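Local coordinates for protein endoglucanase (Clostridium thermocellum, PDB 2YIK) that probably hydrolyses internal beta-1,4 linkages of cellulose, as a family 9 glycoside hydrolase of a cellulose-degrading bacterium, at residues K363-Q366 and D367-D370; N435-V439 and V440-S444; K304-Y308 and Y309-G313. All blocks are in the same frame, centred on the assembly; numbering follows the deposited sequence.

Interaction 1: K363-Q366 and D367-D370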
loop_
_atom_site.group_PDB
_atom_site.type_symbol
_atom_site.label_atom_id
_atom_site.label_comp_id
_atom_site.label_asym_id
_atom_site.label_seq_id
_atom_site.Cartn_x
_atom_site.Cartn_y
_atom_site.Cartn_z
ATOM N N LYS A 363 0.914 21.730 -9.601
ATOM C CA LYS A 363 0.529 21.677 -11.011
ATOM C C LYS A 363 0.519 20.273 -11.619
ATOM O O LYS A 363 -0.415 19.918 -12.337
ATOM C CB LYS A 363 1.415 22.623 -11.840
ATOM C CG LYS A 363 1.006 22.766 -13.300
ATOM C CD LYS A 363 -0.472 23.105 -13.437
ATOM C CE LYS A 363 -0.847 23.459 -14.877
ATOM N NZ LYS A 363 -2.282 23.862 -14.947
ATOM N N PRO A 364 1.546 19.452 -11.342
ATOM C CA PRO A 364 1.508 18.112 -11.937
ATOM C C PRO A 364 0.280 17.302 -11.514
ATOM O O PRO A 364 -0.237 16.492 -12.288
ATOM C CB PRO A 364 2.810 17.484 -11.450
ATOM C CG PRO A 364 3.727 18.666 -11.356
ATOM C CD PRO A 364 2.842 19.695 -10.686
ATOM N N ILE A 365 -0.181 17.521 -10.286
ATOM C CA ILE A 365 -1.344 16.807 -9.783
ATOM C C ILE A 365 -2.631 17.449 -10.297
ATOM O O ILE A 365 -3.643 16.771 -10.470
ATOM C CB ILE A 365 -1.323 16.751 -8.229
ATOM C CG1 ILE A 365 -0.372 15.633 -7.769
ATOM C CG2 ILE A 365 -2.732 16.555 -7.676
ATOM C CD1 ILE A 365 -0.787 14.242 -8.233
ATOM N N GLN A 366 -2.593 18.752 -10.556
ATOM C CA GLN A 366 -3.774 19.418 -11.086
ATOM C C GLN A 366 -3.983 18.870 -12.500
ATOM O O GLN A 366 -5.116 18.662 -12.937
ATOM C CB GLN A 366 -3.586 20.939 -11.125
ATOM C CG GLN A 366 -4.825 21.678 -11.617
ATOM C CD GLN A 366 -4.617 23.179 -11.768
ATOM O OE1 GLN A 366 -5.462 23.877 -12.326
ATOM N NE2 GLN A 366 -3.493 23.678 -11.271
ATOM N N ASP A 367 -2.879 18.633 -13.206
ATOM C CA ASP A 367 -2.932 18.082 -14.559
ATOM C C ASP A 367 -3.444 16.643 -14.531
ATOM O O ASP A 367 -4.221 16.232 -15.389
ATOM C CB ASP A 367 -1.546 18.100 -15.207
ATOM C CG ASP A 367 -1.110 19.490 -15.618
ATOM O OD1 ASP A 367 -1.906 20.438 -15.458
ATOM O OD2 ASP A 367 0.028 19.636 -16.109
ATOM N N LEU A 368 -2.986 15.878 -13.546
ATOM C CA LEU A 368 -3.399 14.489 -13.396
ATOM C C LEU A 368 -4.902 14.431 -13.144
ATOM O O LEU A 368 -5.626 13.649 -13.762
ATOM C CB LEU A 368 -2.669 13.849 -12.217
ATOM C CG LEU A 368 -3.129 12.454 -11.796
ATOM C CD1 LEU A 368 -2.803 11.445 -12.900
ATOM C CD2 LEU A 368 -2.447 12.079 -10.477
ATOM N N LEU A 369 -5.361 15.277 -12.228
ATOM C CA LEU A 369 -6.769 15.328 -11.873
ATOM C C LEU A 369 -7.672 15.851 -12.986
ATOM O O LEU A 369 -8.799 15.385 -13.130
ATOM C CB LEU A 369 -6.953 16.146 -10.589
ATOM C CG LEU A 369 -6.414 15.447 -9.335
ATOM C CD1 LEU A 369 -6.515 16.380 -8.137
ATOM C CD2 LEU A 369 -7.201 14.163 -9.079
ATOM N N ASP A 370 -7.192 16.818 -13.764
ATOM C CA ASP A 370 -7.997 17.334 -14.872
ATOM C C ASP A 370 -8.168 16.199 -15.873
ATOM O O ASP A 370 -9.212 16.057 -16.505
ATOM C CB ASP A 370 -7.307 18.501 -15.586
ATOM C CG ASP A 370 -7.386 19.800 -14.803
ATOM O OD1 ASP A 370 -8.293 19.942 -13.954
ATOM O OD2 ASP A 370 -6.544 20.688 -15.053
HETATM O O HOH W 1 -4.112 21.639 -15.021
#
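Lys363 and Asp367 form an i to i+4 salt bridge on the partly exposed side of helix 363-373, at its start. The whole contact is local to this one helix. The pair is long: NZ of Lys363 is 3.5 Å from OD1 of Asp367. The lysine chain crosses the aspartate at a slant, and its CE lies 3.3 Å from the same Asp367 OD1. A bend at chi2 (51°) of Lys363 swings the outer chain over to the aspartate. A water reinforces the pair. It accepts a hydrogen bond from Lys363 NZ at 2.9 Å and donates to Asp367 OD1 at 2.5 Å. It also donates to Asp370 OD2 at 2.6 Å, so one lysine is tied to two acids. The nearby positive charge would probably favour the ionised form of both carboxylates. Asp370 has a further anchor in helix 416-428, where its OD1 is hydrogen-bonded to the hydroxyl of Tyr417. Gln366 lies beside Asp370 and points the same way, with its amide plane turned 74° from the carboxylate.

The helix belongs to the largely helical catalytic domain of family 9, whose core is an (alpha/alpha)6 barrel. Four regular i to i+4 backbone bonds hold these two turns together. Among them, Leu369 N donates to Ile365 O at 2.9 Å with an N-H...O angle of 164°. The buried side is apolar. Ile365 runs side by side with Leu368, and CD1 of Ile365 meets CD2 of Leu368 at 3.5 Å. The other branch of Ile365, CG2, reaches CD1 of Leu369 at 3.8 Å. Ile365 also packs on Ala326 and Cys327 of helix 322-336, while both it and Leu369 touch Tyr406 of helix 392-408.

Interaction 2: N435-V439 and V440-S444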
loop_
_atom_site.group_PDB
_atom_site.type_symbol
_atom_site.label_atom_id
_atom_site.label_comp_id
_atom_site.label_asym_id
_atom_site.label_seq_id
_atom_site.Cartn_x
_atom_site.Cartn_y
_atom_site.Cartn_z
ATOM N N ASN A 435 -26.211 -2.369 -11.101
ATOM C CA ASN A 435 -26.638 -2.056 -9.738
ATOM C C ASN A 435 -25.796 -2.948 -8.831
ATOM O O ASN A 435 -26.268 -3.486 -7.823
ATOM C CB ASN A 435 -28.128 -2.331 -9.513
ATOM C CG ASN A 435 -28.620 -1.750 -8.199
ATOM O OD1 ASN A 435 -28.096 -0.736 -7.724
ATOM N ND2 ASN A 435 -29.630 -2.374 -7.611
ATOM N N ARG A 436 -24.528 -3.090 -9.203
ATOM C CA ARG A 436 -23.618 -3.941 -8.462
ATOM C C ARG A 436 -22.632 -3.202 -7.574
ATOM O O ARG A 436 -21.967 -2.260 -8.010
ATOM C CB ARG A 436 -22.839 -4.840 -9.422
ATOM C CG ARG A 436 -22.153 -5.971 -8.689
ATOM C CD ARG A 436 -21.145 -6.722 -9.518
ATOM N NE ARG A 436 -21.705 -7.500 -10.620
ATOM C CZ ARG A 436 -22.805 -8.241 -10.546
ATOM N NH1 ARG A 436 -23.495 -8.301 -9.412
ATOM N NH2 ARG A 436 -23.197 -8.949 -11.599
ATOM N N CYS A 437 -22.556 -3.633 -6.317
ATOM C CA CYS A 437 -21.627 -3.040 -5.370
ATOM C C CYS A 437 -20.359 -3.875 -5.458
ATOM O O CYS A 437 -20.390 -5.095 -5.263
ATOM C CB CYS A 437 -22.178 -3.082 -3.943
ATOM S SG CYS A 437 -21.033 -2.368 -2.716
ATOM N N TYR A 438 -19.244 -3.219 -5.752
ATOM C CA TYR A 438 -17.974 -3.907 -5.910
ATOM C C TYR A 438 -17.139 -4.081 -4.638
ATOM O O TYR A 438 -15.989 -4.510 -4.692
ATOM C CB TYR A 438 -17.186 -3.205 -7.015
ATOM C CG TYR A 438 -17.819 -3.405 -8.379
ATOM C CD1 TYR A 438 -17.644 -4.600 -9.071
ATOM C CD2 TYR A 438 -18.639 -2.423 -8.952
ATOM C CE1 TYR A 438 -18.264 -4.825 -10.299
ATOM C CE2 TYR A 438 -19.271 -2.635 -10.183
ATOM C CZ TYR A 438 -19.076 -3.840 -10.851
ATOM O OH TYR A 438 -19.677 -4.064 -12.068
ATOM N N VAL A 439 -17.736 -3.748 -3.498
ATOM C CA VAL A 439 -17.103 -3.891 -2.190
ATOM C C VAL A 439 -17.857 -5.074 -1.580
ATOM O O VAL A 439 -19.048 -4.957 -1.289
ATOM C CB VAL A 439 -17.339 -2.625 -1.338
ATOM C CG1 VAL A 439 -16.723 -2.786 0.043
ATOM C CG2 VAL A 439 -16.755 -1.419 -2.047
ATOM N N VAL A 440 -17.202 -6.218 -1.391
ATOM C CA VAL A 440 -17.953 -7.352 -0.869
ATOM C C VAL A 440 -18.463 -7.204 0.567
ATOM O O VAL A 440 -17.793 -6.635 1.432
ATOM C CB VAL A 440 -17.185 -8.716 -1.074
ATOM C CG1 VAL A 440 -15.789 -8.476 -1.595
ATOM C CG2 VAL A 440 -17.184 -9.531 0.197
ATOM N N GLY A 441 -19.686 -7.690 0.781
ATOM C CA GLY A 441 -20.318 -7.648 2.092
ATOM C C GLY A 441 -20.940 -6.325 2.502
ATOM O O GLY A 441 -21.615 -6.241 3.523
ATOM N N TYR A 442 -20.732 -5.290 1.698
ATOM C CA TYR A 442 -21.250 -3.963 2.003
ATOM C C TYR A 442 -22.761 -3.832 1.876
ATOM O O TYR A 442 -23.397 -3.099 2.639
ATOM C CB TYR A 442 -20.598 -2.933 1.077
ATOM C CG TYR A 442 -20.995 -1.494 1.343
ATOM C CD1 TYR A 442 -20.376 -0.756 2.350
ATOM C CD2 TYR A 442 -21.976 -0.862 0.574
ATOM C CE1 TYR A 442 -20.712 0.574 2.584
ATOM C CE2 TYR A 442 -22.325 0.472 0.801
ATOM C CZ TYR A 442 -21.685 1.181 1.805
ATOM O OH TYR A 442 -21.992 2.504 2.021
ATOM N N SER A 443 -23.334 -4.547 0.916
ATOM C CA SER A 443 -24.760 -4.442 0.664
ATOM C C SER A 443 -25.302 -5.753 0.101
ATOM O O SER A 443 -24.528 -6.648 -0.241
ATOM C CB SER A 443 -24.975 -3.302 -0.336
ATOM O OG SER A 443 -26.345 -2.976 -0.472
ATOM N N SER A 444 -26.625 -5.877 0.001
ATOM C CA SER A 444 -27.199 -7.106 -0.537
ATOM C C SER A 444 -26.828 -7.259 -2.008
ATOM O O SER A 444 -26.804 -8.373 -2.529
ATOM C CB SER A 444 -28.728 -7.124 -0.380
ATOM O OG SER A 444 -29.330 -5.952 -0.908
#
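The carbonyl oxygen of Val439 is gripped by two groups, the backbone N of Tyr442 and the hydroxyl of Ser446. The bond from Tyr442 N to Val439 O is weak, at 3.4 Å, although its N-H...O angle of 161° is fairly straight. CB of Tyr442 sits close to the same oxygen. CB of Tyr442 also lies 4.0 Å from CG1 of Val439, whose side chain crosses that of the tyrosine at a slant.

Val439 to Tyr442 make a type II beta turn. Gly441 takes its third position with a positive phi of 80°, a backbone shape that suits glycine. The turn lies in the long loop between helices 416-428 and 453-456 of the family 9 domain. The side chain of Val440 is about 10 Å from that of His451, a predicted active-site residue.

The side chain of Cys437 points across to the second half of the bend. Its SG makes a sulfur-aromatic contact with Tyr442, 4.8 Å from the ring centroid, and approaches the ring obliquely. The nearest ring atom is CD2 of Tyr442, 3.7 Å from SG of Cys437. CG of Tyr442 stands anti to the backbone N (chi1 -177°), which leaves this rim of the ring beside the sulfur. SG of Cys437 also accepts a weak bond from Val439 N at 3.7 Å. Tyr442 OH bonds to the carbonyl oxygen of Asn39. Lys42 makes a cation-pi contact with the Tyr442 ring.

Interaction 3: K304-Y308 and Y309-G313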
loop_
_atom_site.group_PDB
_atom_site.type_symbol
_atom_site.label_atom_id
_atom_site.label_comp_id
_atom_site.label_asym_id
_atom_site.label_seq_id
_atom_site.Cartn_x
_atom_site.Cartn_y
_atom_site.Cartn_z
ATOM N N LYS A 304 16.788 15.732 -6.612
ATOM C CA LYS A 304 17.755 15.151 -7.541
ATOM C C LYS A 304 17.122 14.154 -8.524
ATOM O O LYS A 304 17.519 14.085 -9.685
ATOM C CB LYS A 304 18.874 14.451 -6.754
ATOM C CG LYS A 304 20.040 13.917 -7.597
ATOM C CD LYS A 304 21.185 13.369 -6.714
ATOM C CE LYS A 304 21.694 14.429 -5.724
ATOM N NZ LYS A 304 22.820 13.957 -4.828
ATOM N N TYR A 305 16.126 13.402 -8.073
ATOM C CA TYR A 305 15.514 12.398 -8.934
ATOM C C TYR A 305 14.052 12.617 -9.314
ATOM O O TYR A 305 13.527 11.896 -10.156
ATOM C CB TYR A 305 15.671 11.019 -8.288
ATOM C CG TYR A 305 17.113 10.625 -8.038
ATOM C CD1 TYR A 305 17.936 10.197 -9.084
ATOM C CD2 TYR A 305 17.659 10.694 -6.755
ATOM C CE1 TYR A 305 19.271 9.844 -8.856
ATOM C CE2 TYR A 305 18.989 10.345 -6.513
ATOM C CZ TYR A 305 19.790 9.921 -7.567
ATOM O OH TYR A 305 21.101 9.571 -7.331
ATOM N N TYR A 306 13.405 13.609 -8.712
ATOM C CA TYR A 306 12.002 13.893 -8.998
ATOM C C TYR A 306 11.712 14.222 -10.465
ATOM O O TYR A 306 12.258 15.175 -11.024
ATOM C CB TYR A 306 11.504 15.040 -8.108
ATOM C CG TYR A 306 10.050 15.436 -8.327
ATOM C CD1 TYR A 306 9.046 14.467 -8.424
ATOM C CD2 TYR A 306 9.672 16.781 -8.395
ATOM C CE1 TYR A 306 7.700 14.829 -8.583
ATOM C CE2 TYR A 306 8.327 17.155 -8.553
ATOM C CZ TYR A 306 7.347 16.171 -8.648
ATOM O OH TYR A 306 6.019 16.516 -8.829
ATOM N N ASP A 307 10.847 13.418 -11.078
ATOM C CA ASP A 307 10.445 13.604 -12.473
ATOM C C ASP A 307 9.157 14.428 -12.442
ATOM O O ASP A 307 8.065 13.894 -12.257
ATOM C CB ASP A 307 10.196 12.234 -13.129
ATOM C CG ASP A 307 9.860 12.336 -14.620
ATOM O OD1 ASP A 307 9.678 13.468 -15.123
ATOM O OD2 ASP A 307 9.769 11.278 -15.283
ATOM N N TYR A 308 9.304 15.737 -12.610
ATOM C CA TYR A 308 8.178 16.671 -12.587
ATOM C C TYR A 308 7.148 16.354 -13.664
ATOM O O TYR A 308 5.984 16.724 -13.543
ATOM C CB TYR A 308 8.710 18.096 -12.783
ATOM C CG TYR A 308 7.696 19.212 -12.657
ATOM C CD1 TYR A 308 7.247 19.644 -11.408
ATOM C CD2 TYR A 308 7.220 19.873 -13.793
ATOM C CE1 TYR A 308 6.358 20.711 -11.293
ATOM C CE2 TYR A 308 6.332 20.933 -13.689
ATOM C CZ TYR A 308 5.908 21.349 -12.437
ATOM O OH TYR A 308 5.048 22.415 -12.325
ATOM N N TYR A 309 7.586 15.666 -14.712
ATOM C CA TYR A 309 6.713 15.324 -15.831
ATOM C C TYR A 309 5.928 14.027 -15.659
ATOM O O TYR A 309 5.002 13.760 -16.416
ATOM C CB TYR A 309 7.543 15.253 -17.124
ATOM C CG TYR A 309 8.385 16.493 -17.335
ATOM C CD1 TYR A 309 7.794 17.760 -17.349
ATOM C CD2 TYR A 309 9.779 16.412 -17.443
ATOM C CE1 TYR A 309 8.569 18.928 -17.456
ATOM C CE2 TYR A 309 10.566 17.572 -17.546
ATOM C CZ TYR A 309 9.955 18.827 -17.549
ATOM O OH TYR A 309 10.730 19.973 -17.619
ATOM N N ALA A 310 6.273 13.242 -14.644
ATOM C CA ALA A 310 5.623 11.954 -14.416
ATOM C C ALA A 310 4.229 11.908 -13.770
ATOM O O ALA A 310 3.359 11.170 -14.231
ATOM C CB ALA A 310 6.570 11.038 -13.639
ATOM N N PRO A 311 3.989 12.693 -12.708
ATOM C CA PRO A 311 2.665 12.627 -12.085
ATOM C C PRO A 311 1.400 12.506 -12.936
ATOM O O PRO A 311 0.582 11.627 -12.703
ATOM C CB PRO A 311 2.640 13.871 -11.200
ATOM C CG PRO A 311 4.065 13.997 -10.765
ATOM C CD PRO A 311 4.813 13.742 -12.072
ATOM N N PRO A 312 1.239 13.370 -13.951
ATOM C CA PRO A 312 0.034 13.327 -14.802
ATOM C C PRO A 312 -0.180 12.110 -15.686
ATOM O O PRO A 312 -1.302 11.847 -16.141
ATOM C CB PRO A 312 0.152 14.596 -15.654
ATOM C CG PRO A 312 1.230 15.415 -14.991
ATOM C CD PRO A 312 2.176 14.407 -14.418
ATOM N N GLY A 313 0.910 11.380 -15.895
ATOM C CA GLY A 313 0.915 10.217 -16.755
ATOM C C GLY A 313 0.072 9.024 -16.417
ATOM O O GLY A 313 -0.826 8.663 -17.179
#
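CG of Pro311 approaches the Tyr306 ring obliquely and comes 3.7 Å from OH of Tyr306. The backbone N of Tyr308 lies over the centre of one face of the Tyr306 ring. The Tyr308 ring is met at its edge, near its plane, by the Tyr309 ring: CD2 of Tyr308 and CE1 of Tyr309 are 4.0 Å apart. CE2 of Tyr306 also lies at the edge of the Tyr308 ring. The carboxylate of Asp307 stands 82° from the plane of the Tyr309 ring, with OD1 of Asp307 at 3.4 Å from CB of Tyr309. The hydroxyls are tied further out, Tyr308 OH to the backbone N of Asp360 and Tyr309 OH to Glu357.

Asp307 accepts two backbone N-H groups of the turn. Its CG is anti to the backbone N and beside the carbonyl carbon (chi1 -176°), which brings Asp307 OD1 to Tyr309 N at 3.1 Å. That N-H arrives from above the carboxylate plane. Asp307 O accepts from Ala310 N, also at 3.1 Å. The methyl CB of Ala310 rests 3.6 Å from Asp307 OD2. Together these bonds make an Asx turn overlaid on a type I beta turn, in the loop leading from helix 296-305 to helix 322-336.

Overall arrangement
Interactions 1 and 3 are neighbours, with centres 12 Å apart. The loop of interaction 3 lies on the start of helix 363-373, where Pro364 meets Tyr308 and Pro312, and Leu368 reaches the backbone of Pro311 and Pro312. Both contacts are partly buried. Interaction 1 divides into a charged, watered side and an apolar side facing other helices. Interaction 3 relies on tyrosines, prolines and one turn-forming aspartate. Interaction 2 stands apart, about 20 Å from interaction 1 and 23 Å from interaction 3 between nearest atoms. It is the most buried of the three. A sulfur, an aromatic ring and weak bonds replace the regular helical bonding of interaction 1.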